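PDB 3DXS: copper-transporting ATPase RAN1 from Arabidopsis thaliana, which probably uses ATP hydrolysis to move copper across a membrane, the part modelled here being one of its metal-binding domains. Local coordinates for residues M11-S17 against S34-L38. The protein carries 1 engineered substitution. Residues are numbered along the deposited sequence; the frame is centred on the assembly and turned at random.
Sequences MTCAACS and SVALL. With ZN (zinc ion), chain B.
Leu-37, following strand 30-36, lays its two methyls against the metal-binding loop and first helical turn, and they divide the work. CD1 lies 3.6 Å from CB of Met-11, while CD2 comes up against the backbone of Cys-13, 3.8 Å from its carbonyl carbon. With CG anti to the backbone N (chi1 172°), the branch extends toward the start of helix 14-25. Shortened to an alanine, Leu-37 would have neither methyl, which would probably open a gap between Met-11 and the Cys-13 backbone. Further along, CG1 of Val-35 is shared: SD of Met-11 sits 3.6 Å from it and CB of Ser-17 3.7 Å, the bent end of the methionine (chi3 -68°) also bringing CE close to the same methyl.

No direct hydrogen bond spans the two segments. A water lies between O of Met-11 and O of Leu-37, within hydrogen-bonding distance of both. In the conformer modelled here, OG of Ser-17 donates a hydrogen bond to O of Ala-14 (2.9 Å); since the serine was deposited in two conformers, this bond is doubtful.

The metal end is held within 11-17. SG of Cys-13 and SG of Cys-16 each bind the zinc ion at 2.2 Å, the CxxC site of a heavy-metal-associated domain. Cys-13 also N-caps the helix, its SG accepting a weak bond from N of Cys-16, whereas N of Thr-12 points almost straight (170°) at SG of Cys-16.

In this ferredoxin-like fold, the contact joins the start of helix 14-25 to the end of edge strand 30-36; Met-11 and Val-35 both continue onto Val-20 of that helix, and Phe-65 touches Met-11 and Cys-16.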
loop_
_atom_site.group_PDB
_atom_site.type_symbol
_atom_site.label_atom_id
_atom_site.label_comp_id
_atom_site.label_asym_id
_atom_site.label_seq_id
_atom_site.Cartn_x
_atom_site.Cartn_y
_atom_site.Cartn_z
ATOM N N MET A 11 11.643 -2.793 1.345
ATOM C CA MET A 11 11.389 -4.071 0.659
ATOM C C MET A 11 12.611 -4.489 -0.116
ATOM O O MET A 11 13.074 -3.756 -0.990
ATOM C CB MET A 11 10.214 -3.976 -0.322
ATOM C CG MET A 11 8.914 -3.458 0.271
ATOM S SD MET A 11 7.570 -3.608 -0.917
ATOM C CE MET A 11 8.101 -2.401 -2.138
ATOM N N THR A 12 13.123 -5.673 0.194
ATOM C CA THR A 12 14.319 -6.180 -0.505
ATOM C C THR A 12 14.245 -7.623 -0.968
ATOM O O THR A 12 15.225 -8.195 -1.431
ATOM C CB THR A 12 15.608 -5.966 0.320
ATOM O OG1 THR A 12 15.555 -6.739 1.521
ATOM C CG2 THR A 12 15.818 -4.494 0.680
ATOM N N CYS A 13 13.076 -8.207 -0.856
ATOM C CA CYS A 13 12.832 -9.540 -1.432
ATOM C C CYS A 13 11.373 -9.775 -1.745
ATOM O O CYS A 13 10.508 -8.982 -1.402
ATOM C CB CYS A 13 13.359 -10.655 -0.530
ATOM S SG CYS A 13 12.341 -10.993 0.930
ATOM N N ALA A 14 11.129 -10.892 -2.396
ATOM C CA ALA A 14 9.765 -11.267 -2.805
ATOM C C ALA A 14 8.842 -11.372 -1.603
ATOM O O ALA A 14 7.697 -10.946 -1.648
ATOM C CB ALA A 14 9.760 -12.575 -3.612
ATOM N N ALA A 15 9.371 -11.922 -0.524
ATOM C CA ALA A 15 8.567 -12.104 0.695
ATOM C C ALA A 15 8.147 -10.757 1.248
ATOM O O ALA A 15 7.046 -10.601 1.793
ATOM C CB ALA A 15 9.318 -12.907 1.739
ATOM N N CYS A 16 9.018 -9.771 1.086
ATOM C CA CYS A 16 8.719 -8.410 1.562
ATOM C C CYS A 16 7.531 -7.839 0.808
ATOM O O CYS A 16 6.593 -7.318 1.383
ATOM C CB CYS A 16 9.882 -7.436 1.360
ATOM S SG CYS A 16 11.215 -7.472 2.559
ATOM N N SER A 17 7.616 -7.903 -0.507
ATOM C CA SER A 17 6.555 -7.352 -1.355
ATOM C C SER A 17 5.238 -8.089 -1.084
ATOM O O SER A 17 4.177 -7.468 -0.998
ATOM C CB SER A 17 6.929 -7.348 -2.856
ATOM O OG SER A 17 7.490 -8.576 -3.281
ATOM N N SER A 34 -1.320 -3.688 -5.527
ATOM C CA SER A 34 -0.282 -4.168 -6.429
ATOM C C SER A 34 1.057 -3.546 -6.067
ATOM O O SER A 34 1.255 -2.338 -6.173
ATOM C CB SER A 34 -0.659 -3.835 -7.868
ATOM O OG SER A 34 -1.949 -4.341 -8.181
ATOM N N VAL A 35 1.951 -4.407 -5.631
ATOM C CA VAL A 35 3.260 -4.001 -5.132
ATOM C C VAL A 35 4.329 -4.315 -6.145
ATOM O O VAL A 35 4.384 -5.409 -6.697
ATOM C CB VAL A 35 3.594 -4.714 -3.810
ATOM C CG1 VAL A 35 4.930 -4.228 -3.266
ATOM C CG2 VAL A 35 2.478 -4.518 -2.782
ATOM N N ALA A 36 5.151 -3.308 -6.386
ATOM C CA ALA A 36 6.293 -3.397 -7.289
ATOM C C ALA A 36 7.589 -3.282 -6.509
ATOM O O ALA A 36 8.085 -2.198 -6.216
ATOM C CB ALA A 36 6.216 -2.316 -8.375
ATOM N N LEU A 37 8.118 -4.443 -6.173
ATOM C CA LEU A 37 9.322 -4.558 -5.367
ATOM C C LEU A 37 10.409 -3.637 -5.885
ATOM O O LEU A 37 11.018 -2.897 -5.130
ATOM C CB LEU A 37 9.834 -6.005 -5.345
ATOM C CG LEU A 37 11.191 -6.231 -4.702
ATOM C CD1 LEU A 37 11.154 -5.859 -3.218
ATOM C CD2 LEU A 37 11.603 -7.689 -4.914
ATOM N N LEU A 38 10.627 -3.678 -7.190
ATOM C CA LEU A 38 11.784 -2.979 -7.788
ATOM C C LEU A 38 11.653 -1.464 -7.718
ATOM O O LEU A 38 12.655 -0.743 -7.693
ATOM C CB LEU A 38 12.035 -3.413 -9.238
ATOM C CG LEU A 38 12.942 -4.635 -9.415
ATOM C CD1 LEU A 38 12.497 -5.814 -8.570
ATOM C CD2 LEU A 38 13.001 -5.002 -10.897
HETATM ZN ZN ZN B . 12.464 -9.312 2.410
HETATM O O HOH W 1 12.561 -2.067 -2.967
#